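Local coordinates for aq_2013 protein (Aquifex aeolicus, PDB 2P6C) that is of unknown function but belongs to the uncharacterised UPF0047 (YjbQ) family and forms an assembly of three copies, at residues A[16-21]-A[62-67]; A[40-45]-A[97-102]; A[47-52]-A[91-96]. One frame throughout, in Å; residues are numbered along the deposited sequence.

Along the chain the segments come in the order 16-21, 40-45, 47-52, 62-67, 91-96 and 97-102. Contact 3 is therefore nested inside the loop closed by contact 2, while contact 1 alternates with both. Contact 2 pairs two strands of the four-stranded antiparallel sheet. Contacts 1 and 3 set helices 57-70 and 87-96 against the outer strands, 17-20 and 48-53, of the three-stranded sheet. The centres of contacts 2 and 3 lie about 9 Å apart, those of 1 and 3 about 10 Å, and those of 1 and 2 about 16 Å. Contacts 2 and 3 meet where the two sheets touch, contact 1 lies nearer the surface, and all three reach neighbouring subunits.

Contact 1: residues A[16-21]-A[62-67]; sequences RELIRI and DIWEWL
Trp64 of helix 57-70 packs on Arg16, just before strand 17-20, and on Glu17 and Leu18 at its start, in a mostly apolar helix-on-strand contact near the surface, at an outer strand of the three-stranded antiparallel sheet. The segment axes approach to 11.0 Å and run at 138° to each other. Large side chains bridge that gap, and the two segments share no hydrogen bond.

The indole is the main bridge. Its CG is anti to the carbonyl carbon (chi1 -73°), and its six-membered ring extends to the strand backbone. CZ3 meets Arg16 CB at 3.7 Å, and CH2 lies 3.7 Å from Glu17 N. Both approach the ring obliquely. Glu17 O lies at the ring edge, in its plane.

Arg16 runs past the indole in the opposite direction. Its chain is extended from CG to NE, and its CD is 3.9 Å from Trp64 CZ3. The guanidinium plane is only 13° from that of the indole, but the group itself lies beyond the ring. There NH2 forms salt bridges to Glu68 and Asp88. The aliphatic part thus packs on the tryptophan while the charge is met by acids.

Leu18 approaches the indole obliquely. Its CD2 is 3.9 Å from Ile63 CD1, and the two side chains cross at about a right angle. The same CD2 comes within 4.1 Å of Trp64 NE1.

Strand 17-20 pairs with strand 116-121, where Leu18 also touches Phe118 and Ala120. Helix 57-70 packs in turn on helix 87-96 through Trp66 and Leu67, and Ile63 and Trp66 meet Leu91 and Leu95 of the second subunit.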
loop_
_atom_site.group_PDB
_atom_site.type_symbol
_atom_site.label_atom_id
_atom_site.label_comp_id
_atom_site.label_asym_id
_atom_site.label_seq_id
_atom_site.Cartn_x
_atom_site.Cartn_y
_atom_site.Cartn_z
ATOM N N ARG A 16 -3.499 -0.938 21.777
ATOM C CA ARG A 16 -4.135 -1.102 20.468
ATOM C C ARG A 16 -5.407 -0.276 20.424
ATOM O O ARG A 16 -6.234 -0.349 21.333
ATOM C CB ARG A 16 -4.502 -2.564 20.217
ATOM C CG ARG A 16 -3.319 -3.512 20.149
ATOM C CD ARG A 16 -3.790 -4.959 20.089
ATOM N NE ARG A 16 -2.672 -5.894 20.047
ATOM C CZ ARG A 16 -2.788 -7.200 20.254
ATOM N NH1 ARG A 16 -3.978 -7.729 20.519
ATOM N NH2 ARG A 16 -1.713 -7.981 20.213
ATOM N N GLU A 17 -5.583 0.489 19.357
ATOM C CA GLU A 17 -6.764 1.326 19.246
ATOM C C GLU A 17 -6.960 1.814 17.819
ATOM O O GLU A 17 -6.004 1.939 17.056
ATOM C CB GLU A 17 -6.613 2.523 20.182
ATOM C CG GLU A 17 -7.913 3.118 20.674
ATOM C CD GLU A 17 -7.683 4.148 21.766
ATOM O OE1 GLU A 17 -6.774 3.934 22.597
ATOM O OE2 GLU A 17 -8.414 5.162 21.807
ATOM N N LEU A 18 -8.211 2.087 17.471
ATOM C CA LEU A 18 -8.706 2.553 16.195
ATOM C C LEU A 18 -9.058 4.009 16.374
ATOM O O LEU A 18 -9.980 4.367 17.094
ATOM C CB LEU A 18 -9.961 1.737 15.807
ATOM C CG LEU A 18 -10.121 1.476 14.287
ATOM C CD1 LEU A 18 -8.780 1.462 13.551
ATOM C CD2 LEU A 18 -10.788 0.134 13.986
ATOM N N ILE A 19 -8.421 4.978 15.728
ATOM C CA ILE A 19 -8.790 6.386 15.886
ATOM C C ILE A 19 -9.210 7.045 14.580
ATOM O O ILE A 19 -8.447 7.045 13.615
ATOM C CB ILE A 19 -7.604 7.214 16.429
ATOM C CG1 ILE A 19 -7.013 6.552 17.672
ATOM C CG2 ILE A 19 -8.081 8.628 16.777
ATOM C CD1 ILE A 19 -7.929 6.605 18.865
ATOM N N ARG A 20 -10.407 7.626 14.557
ATOM C CA ARG A 20 -10.865 8.295 13.360
ATOM C C ARG A 20 -10.069 9.566 13.137
ATOM O O ARG A 20 -9.883 10.379 14.034
ATOM C CB ARG A 20 -12.338 8.644 13.546
ATOM C CG ARG A 20 -13.246 7.441 13.317
ATOM C CD ARG A 20 -14.722 7.832 13.385
ATOM N NE ARG A 20 -15.548 6.736 12.894
ATOM C CZ ARG A 20 -15.774 5.714 13.734
ATOM N NH1 ARG A 20 -15.302 5.747 14.970
ATOM N NH2 ARG A 20 -16.402 4.627 13.288
ATOM N N ILE A 21 -9.548 9.727 11.926
ATOM C CA ILE A 21 -8.751 10.961 11.623
ATOM C C ILE A 21 -9.202 11.554 10.316
ATOM O O ILE A 21 -8.578 12.448 9.760
ATOM C CB ILE A 21 -7.207 10.728 11.513
ATOM C CG1 ILE A 21 -6.937 9.637 10.472
ATOM C CG2 ILE A 21 -6.663 10.236 12.868
ATOM C CD1 ILE A 21 -5.454 9.483 10.150
ATOM N N ASP A 62 -13.939 -7.592 13.905
ATOM C CA ASP A 62 -13.395 -8.632 13.033
ATOM C C ASP A 62 -11.929 -8.358 12.677
ATOM O O ASP A 62 -11.113 -9.258 12.572
ATOM C CB ASP A 62 -14.225 -8.741 11.740
ATOM C CG ASP A 62 -15.647 -9.238 12.009
ATOM O OD1 ASP A 62 -15.811 -10.125 12.853
ATOM O OD2 ASP A 62 -16.564 -8.760 11.341
ATOM N N ILE A 63 -11.585 -7.079 12.451
ATOM C CA ILE A 63 -10.192 -6.799 11.994
ATOM C C ILE A 63 -9.212 -7.059 13.171
ATOM O O ILE A 63 -8.095 -7.525 12.992
ATOM C CB ILE A 63 -10.007 -5.419 11.265
ATOM C CG1 ILE A 63 -10.532 -4.230 12.085
ATOM C CG2 ILE A 63 -10.777 -5.386 9.905
ATOM C CD1 ILE A 63 -9.744 -2.935 11.874
ATOM N N TRP A 64 -9.600 -6.687 14.388
ATOM C CA TRP A 64 -8.680 -6.998 15.464
ATOM C C TRP A 64 -8.493 -8.511 15.604
ATOM O O TRP A 64 -7.378 -8.994 15.766
ATOM C CB TRP A 64 -9.204 -6.402 16.760
ATOM C CG TRP A 64 -9.039 -4.929 16.744
ATOM C CD1 TRP A 64 -10.064 -3.975 16.671
ATOM C CD2 TRP A 64 -7.794 -4.192 16.775
ATOM N NE1 TRP A 64 -9.595 -2.703 16.653
ATOM C CE2 TRP A 64 -8.137 -2.810 16.714
ATOM C CE3 TRP A 64 -6.469 -4.555 16.836
ATOM C CZ2 TRP A 64 -7.151 -1.843 16.728
ATOM C CZ3 TRP A 64 -5.482 -3.583 16.848
ATOM C CH2 TRP A 64 -5.828 -2.218 16.789
ATOM N N GLU A 65 -9.592 -9.259 15.532
ATOM C CA GLU A 65 -9.512 -10.709 15.664
ATOM C C GLU A 65 -8.665 -11.325 14.514
ATOM O O GLU A 65 -7.827 -12.192 14.722
ATOM C CB GLU A 65 -10.965 -11.279 15.743
ATOM C CG GLU A 65 -11.757 -10.768 16.986
ATOM C CD GLU A 65 -13.184 -11.349 17.089
ATOM O OE1 GLU A 65 -13.737 -11.726 16.064
ATOM O OE2 GLU A 65 -13.708 -11.420 18.199
ATOM N N TRP A 66 -8.851 -10.837 13.238
ATOM C CA TRP A 66 -8.082 -11.302 12.066
ATOM C C TRP A 66 -6.589 -10.949 12.182
ATOM O O TRP A 66 -5.697 -11.757 11.942
ATOM C CB TRP A 66 -8.670 -10.620 10.827
ATOM C CG TRP A 66 -7.984 -11.003 9.565
ATOM C CD1 TRP A 66 -8.071 -12.242 8.909
ATOM C CD2 TRP A 66 -7.224 -10.131 8.692
ATOM N NE1 TRP A 66 -7.434 -12.247 7.710
ATOM C CE2 TRP A 66 -6.876 -10.902 7.546
ATOM C CE3 TRP A 66 -6.809 -8.819 8.776
ATOM C CZ2 TRP A 66 -6.134 -10.339 6.527
ATOM C CZ3 TRP A 66 -6.066 -8.257 7.752
ATOM C CH2 TRP A 66 -5.725 -9.027 6.622
ATOM N N LEU A 67 -6.334 -9.674 12.565
ATOM C CA LEU A 67 -4.957 -9.257 12.863
ATOM C C LEU A 67 -4.269 -10.175 13.915
ATOM O O LEU A 67 -3.146 -10.631 13.740
ATOM C CB LEU A 67 -4.987 -7.790 13.342
ATOM C CG LEU A 67 -5.288 -6.764 12.223
ATOM C CD1 LEU A 67 -5.171 -5.318 12.708
ATOM C CD2 LEU A 67 -4.338 -6.894 11.031
#

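Contact 2: residues A[40-45]-A[97-102]; sequences LVSSMH and HLQVVL. With PO4 (phosphate ion), chain C.
Leu40, Val41 and Ser42 pair with Val101, Val100 and Gln99 as neighbouring antiparallel strands of the four-stranded sheet. Strand 99-104 is an outer strand of it within the chain.

The tight part is the strand pairing. Val41 and Val100 form a hydrogen-bonded pair. Val41 N gives a nearly straight bond to Val100 O (3.0 Å, 172°), and Val100 N returns one to Val41 O at 3.1 Å. Ser43 N continues the pattern to Leu98 O. Val41 and Val100 turn their side chains to the face where Val50 of strand 48-53 packs.

Leu40, Ser42, Gln99 and Val101 share the other face, and all are buried. Leu40 CG is anti to the backbone N (chi1 167°), and its CD1 lies over the neighbouring strand, 3.9 Å from Val101 CG2. Gln99 extends beyond CG. Its NE2 donates to Ser42 OG at 3.1 Å, and that oxygen lies almost in the amide plane. Leu98 CD1 flanks the same hydroxyl at 3.4 Å. The other end of the amide, OE1, accepts from Val101 N of the third subunit, so one side chain joins two strands and two chains. An alanine at Gln99 would probably leave both the Ser42 hydroxyl and that Val101 N-H of the third subunit without this partner.

The looser side begins beyond Ser43, where the segments diverge. Met44 and His45 turn away from segment 97-102, and His45 is partly exposed. Ser43 OG accepts from His45 N, which makes an ST turn, and is also hydrogen-bonded to Ser48 OG. His45 NE2 is hydrogen-bonded to the backbone N of Arg129. His45 ND1 donates to phosphate O2 at 2.9 Å, with that oxygen near the ring plane.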
loop_
_atom_site.group_PDB
_atom_site.type_symbol
_atom_site.label_atom_id
_atom_site.label_comp_id
_atom_site.label_asym_id
_atom_site.label_seq_id
_atom_site.Cartn_x
_atom_site.Cartn_y
_atom_site.Cartn_z
ATOM N N LEU A 40 -1.184 12.277 0.832
ATOM C CA LEU A 40 -0.587 11.121 1.498
ATOM C C LEU A 40 -0.801 11.217 3.011
ATOM O O LEU A 40 -0.574 12.269 3.613
ATOM C CB LEU A 40 0.922 11.060 1.211
ATOM C CG LEU A 40 1.782 10.109 2.064
ATOM C CD1 LEU A 40 1.474 8.642 1.734
ATOM C CD2 LEU A 40 3.251 10.401 1.802
ATOM N N VAL A 41 -1.238 10.114 3.617
ATOM C CA VAL A 41 -1.461 10.050 5.059
ATOM C C VAL A 41 -0.748 8.783 5.482
ATOM O O VAL A 41 -1.166 7.673 5.157
ATOM C CB VAL A 41 -2.947 9.962 5.382
ATOM C CG1 VAL A 41 -3.161 10.119 6.873
ATOM C CG2 VAL A 41 -3.705 11.029 4.601
ATOM N N SER A 42 0.338 8.959 6.218
ATOM C CA SER A 42 1.172 7.837 6.588
ATOM C C SER A 42 1.663 7.847 8.027
ATOM O O SER A 42 1.996 8.900 8.578
ATOM C CB SER A 42 2.383 7.835 5.646
ATOM O OG SER A 42 3.193 6.695 5.826
ATOM N N SER A 43 1.710 6.668 8.634
ATOM C CA SER A 43 2.277 6.549 9.962
ATOM C C SER A 43 3.775 6.664 9.882
ATOM O O SER A 43 4.409 6.116 9.001
ATOM C CB SER A 43 1.931 5.175 10.530
ATOM O OG SER A 43 2.668 4.994 11.746
ATOM N N MET A 44 4.330 7.416 10.840
ATOM C CA MET A 44 5.787 7.564 10.869
ATOM C C MET A 44 6.450 6.481 11.728
ATOM O O MET A 44 7.651 6.507 11.955
ATOM C CB MET A 44 6.122 8.956 11.393
ATOM C CG MET A 44 5.462 10.059 10.552
ATOM S SD MET A 44 6.235 11.684 10.762
ATOM C CE MET A 44 7.724 11.435 9.780
ATOM N N HIS A 45 5.653 5.515 12.171
ATOM C CA HIS A 45 6.162 4.443 13.008
ATOM C C HIS A 45 5.892 3.068 12.401
ATOM O O HIS A 45 5.006 2.897 11.565
ATOM C CB HIS A 45 5.534 4.555 14.409
ATOM C CG HIS A 45 5.743 5.894 15.043
ATOM N ND1 HIS A 45 6.751 6.133 15.951
ATOM C CD2 HIS A 45 5.165 7.096 14.799
ATOM C CE1 HIS A 45 6.793 7.422 16.235
ATOM N NE2 HIS A 45 5.841 8.030 15.548
ATOM N N HIS A 97 -0.297 -2.280 6.008
ATOM C CA HIS A 97 0.401 -1.245 5.243
ATOM C C HIS A 97 0.341 0.080 5.997
ATOM O O HIS A 97 -0.730 0.532 6.402
ATOM C CB HIS A 97 -0.191 -1.044 3.851
ATOM C CG HIS A 97 0.763 -0.387 2.898
ATOM N ND1 HIS A 97 2.057 -0.833 2.729
ATOM C CD2 HIS A 97 0.618 0.671 2.064
ATOM C CE1 HIS A 97 2.667 -0.079 1.833
ATOM N NE2 HIS A 97 1.816 0.842 1.414
ATOM N N LEU A 98 1.493 0.718 6.148
ATOM C CA LEU A 98 1.640 1.965 6.945
ATOM C C LEU A 98 0.856 3.200 6.411
ATOM O O LEU A 98 0.585 4.154 7.129
ATOM C CB LEU A 98 3.129 2.302 7.053
ATOM C CG LEU A 98 3.635 3.163 5.889
ATOM C CD1 LEU A 98 4.969 3.841 6.208
ATOM C CD2 LEU A 98 3.862 2.354 4.612
ATOM N N GLN A 99 0.455 3.224 5.143
ATOM C CA GLN A 99 -0.139 4.434 4.586
ATOM C C GLN A 99 -1.245 4.278 3.534
ATOM O O GLN A 99 -1.583 3.180 3.096
ATOM C CB GLN A 99 0.992 5.236 3.936
ATOM C CG GLN A 99 1.463 4.571 2.622
ATOM C CD GLN A 99 2.801 5.067 2.078
ATOM O OE1 GLN A 99 3.114 4.855 0.901
ATOM N NE2 GLN A 99 3.603 5.706 2.929
ATOM N N VAL A 100 -1.770 5.429 3.120
ATOM C CA VAL A 100 -2.840 5.556 2.056
ATOM C C VAL A 100 -2.576 6.851 1.353
ATOM O O VAL A 100 -2.039 7.795 1.917
ATOM C CB VAL A 100 -4.398 5.490 2.491
ATOM C CG1 VAL A 100 -4.710 4.126 3.103
ATOM C CG2 VAL A 100 -4.694 6.572 3.513
ATOM N N VAL A 101 -2.965 6.895 0.080
ATOM C CA VAL A 101 -2.876 8.090 -0.726
ATOM C C VAL A 101 -4.243 8.386 -1.247
ATOM O O VAL A 101 -4.897 7.550 -1.857
ATOM C CB VAL A 101 -1.950 7.852 -1.921
ATOM C CG1 VAL A 101 -1.894 9.103 -2.796
ATOM C CG2 VAL A 101 -0.552 7.517 -1.436
ATOM N N LEU A 102 -4.738 9.591 -1.000
ATOM C CA LEU A 102 -6.070 9.976 -1.440
ATOM C C LEU A 102 -6.048 11.156 -2.429
ATOM O O LEU A 102 -5.172 12.011 -2.412
ATOM C CB LEU A 102 -6.881 10.331 -0.189
ATOM C CG LEU A 102 -7.242 9.094 0.639
ATOM C CD1 LEU A 102 -7.739 9.443 2.046
ATOM C CD2 LEU A 102 -8.342 8.255 -0.007
HETATM P P PO4 C . 8.252 2.966 17.463
HETATM O O1 PO4 C . 9.554 2.969 18.179
HETATM O O2 PO4 C . 7.533 4.107 17.920
HETATM O O3 PO4 C . 8.546 2.834 16.078
HETATM O O4 PO4 C . 7.464 1.697 17.884
#

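Contact 3: residues A[47-52]-A[91-96]. With PO4 (phosphate ion), chain C.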
loop_
_atom_site.group_PDB
_atom_site.type_symbol
_atom_site.label_atom_id
_atom_site.label_comp_id
_atom_site.label_asym_id
_atom_site.label_seq_id
_atom_site.Cartn_x
_atom_site.Cartn_y
_atom_site.Cartn_z
ATOM N N THR A 47 4.955 0.460 14.199
ATOM C CA THR A 47 4.045 -0.264 15.080
ATOM C C THR A 47 2.616 0.318 15.072
ATOM O O THR A 47 1.831 0.121 15.989
ATOM C CB THR A 47 4.642 -0.205 16.484
ATOM O OG1 THR A 47 4.903 1.159 16.820
ATOM C CG2 THR A 47 5.960 -0.985 16.523
ATOM N N SER A 48 2.328 1.044 13.999
ATOM C CA SER A 48 1.043 1.674 13.779
ATOM C C SER A 48 0.907 1.942 12.284
ATOM O O SER A 48 1.910 2.068 11.571
ATOM C CB SER A 48 0.950 2.986 14.567
ATOM O OG SER A 48 1.900 3.945 14.127
ATOM N N SER A 49 -0.334 2.032 11.815
ATOM C CA SER A 49 -0.615 2.308 10.391
ATOM C C SER A 49 -1.828 3.240 10.212
ATOM O O SER A 49 -2.705 3.319 11.072
ATOM C CB SER A 49 -0.904 0.967 9.672
ATOM O OG SER A 49 0.251 0.114 9.684
ATOM N N VAL A 50 -1.796 4.043 9.084
ATOM C CA VAL A 50 -3.004 4.667 8.518
ATOM C C VAL A 50 -3.585 3.735 7.491
ATOM O O VAL A 50 -2.940 3.275 6.554
ATOM C CB VAL A 50 -2.687 6.011 7.846
ATOM C CG1 VAL A 50 -3.978 6.618 7.247
ATOM C CG2 VAL A 50 -2.119 6.992 8.849
ATOM N N ILE A 51 -4.862 3.403 7.786
ATOM C CA ILE A 51 -5.681 2.441 6.999
ATOM C C ILE A 51 -6.993 3.146 6.658
ATOM O O ILE A 51 -7.422 4.075 7.330
ATOM C CB ILE A 51 -5.909 1.006 7.689
ATOM C CG1 ILE A 51 -6.735 1.175 8.967
ATOM C CG2 ILE A 51 -4.552 0.400 8.093
ATOM C CD1 ILE A 51 -7.252 -0.156 9.514
ATOM N N ILE A 52 -7.649 2.608 5.639
ATOM C CA ILE A 52 -8.998 2.991 5.273
ATOM C C ILE A 52 -9.887 1.798 5.450
ATOM O O ILE A 52 -9.678 0.742 4.866
ATOM C CB ILE A 52 -9.048 3.437 3.802
ATOM C CG1 ILE A 52 -8.446 4.839 3.666
ATOM C CG2 ILE A 52 -10.509 3.508 3.327
ATOM C CD1 ILE A 52 -8.272 5.266 2.208
ATOM N N LEU A 91 4.465 -6.699 12.681
ATOM C CA LEU A 91 3.860 -7.555 11.675
ATOM C C LEU A 91 2.511 -6.977 11.242
ATOM O O LEU A 91 2.188 -6.960 10.047
ATOM C CB LEU A 91 3.708 -8.978 12.222
ATOM C CG LEU A 91 5.035 -9.664 12.583
ATOM C CD1 LEU A 91 4.759 -11.043 13.181
ATOM C CD2 LEU A 91 5.923 -9.785 11.342
ATOM N N LYS A 92 1.729 -6.494 12.209
ATOM C CA LYS A 92 0.433 -5.887 11.895
ATOM C C LYS A 92 0.615 -4.665 10.989
ATOM O O LYS A 92 -0.229 -4.351 10.171
ATOM C CB LYS A 92 -0.302 -5.510 13.202
ATOM C CG LYS A 92 -0.901 -6.693 13.979
ATOM C CD LYS A 92 -1.519 -6.247 15.311
ATOM C CE LYS A 92 -2.245 -7.389 16.055
ATOM N NZ LYS A 92 -1.312 -8.318 16.715
ATOM N N ASN A 93 1.739 -3.935 11.130
ATOM C CA ASN A 93 2.052 -2.756 10.313
ATOM C C ASN A 93 2.356 -3.196 8.875
ATOM O O ASN A 93 1.955 -2.595 7.890
ATOM C CB ASN A 93 3.266 -2.047 10.939
ATOM C CG ASN A 93 3.904 -1.077 9.975
ATOM O OD1 ASN A 93 4.869 -1.390 9.281
ATOM N ND2 ASN A 93 3.336 0.141 9.931
ATOM N N LEU A 94 3.083 -4.310 8.811
ATOM C CA LEU A 94 3.380 -4.871 7.499
ATOM C C LEU A 94 2.087 -5.268 6.787
ATOM O O LEU A 94 1.859 -4.941 5.629
ATOM C CB LEU A 94 4.284 -6.103 7.685
ATOM C CG LEU A 94 5.652 -5.975 6.990
ATOM C CD1 LEU A 94 6.306 -7.333 6.728
ATOM C CD2 LEU A 94 5.567 -5.270 5.636
ATOM N N LEU A 95 1.259 -6.018 7.504
ATOM C CA LEU A 95 -0.036 -6.568 7.074
ATOM C C LEU A 95 -0.991 -5.506 6.484
ATOM O O LEU A 95 -1.539 -5.655 5.399
ATOM C CB LEU A 95 -0.688 -7.246 8.280
ATOM C CG LEU A 95 -1.094 -8.694 7.992
ATOM C CD1 LEU A 95 -2.252 -9.164 8.872
ATOM C CD2 LEU A 95 -1.543 -8.908 6.548
ATOM N N THR A 96 -1.233 -4.493 7.310
ATOM C CA THR A 96 -2.186 -3.435 6.989
ATOM C C THR A 96 -1.618 -2.342 6.103
ATOM O O THR A 96 -2.368 -1.566 5.521
ATOM C CB THR A 96 -2.719 -2.734 8.269
ATOM O OG1 THR A 96 -1.616 -2.254 9.051
ATOM C CG2 THR A 96 -3.553 -3.680 9.101
HETATM P P PO4 C . 8.252 2.966 17.463
HETATM O O1 PO4 C . 9.554 2.969 18.179
HETATM O O2 PO4 C . 7.533 4.107 17.920
HETATM O O3 PO4 C . 8.546 2.834 16.078
HETATM O O4 PO4 C . 7.464 1.697 17.884
HETATM O O HOH W 1 -3.199 0.969 4.799
#
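Ser49, Asn93 and Thr96 form a buried polar cluster between strand 48-53 and helix 87-96. The segment axes run at 19° and approach to 7.5 Å.

Hydrogen bonds come first. Asn93 CG is anti to the backbone N (chi1 164°). Its ND2 donates to Ser48 O at 2.9 Å, from above the carbonyl plane, and weakly to Ser49 OG. Ser49 OG in turn donates to Thr96 OG1 at 3.1 Å. Thr96 OG1 donates to Lys92 O, one turn back in the helix, at 2.8 Å. That carbonyl also accepts from Thr96 N, on the opposite face of its plane. The hydroxyls are thus linked in sequence from strand to helix.

Apolar packing adds Ile51 CG2 against Thr96 CB at 3.6 Å. A water bridges Val50 O and Thr96 O, lying 2.8 Å from Thr96 O.

Just before the strand, Thr47 OG1 donates to phosphate O4 at 2.8 Å. It is also hydrogen-bonded to Lys128 NZ, and weakly to Arg126 NH2. The ion, probably from the crystallisation liquor, is bound by His45 and Arg126 as well.

Strand 48-53 pairs with strand 116-121, and Val50 meets Val100 of the other sheet. Helix 87-96 rests on helix 57-70 through Leu67.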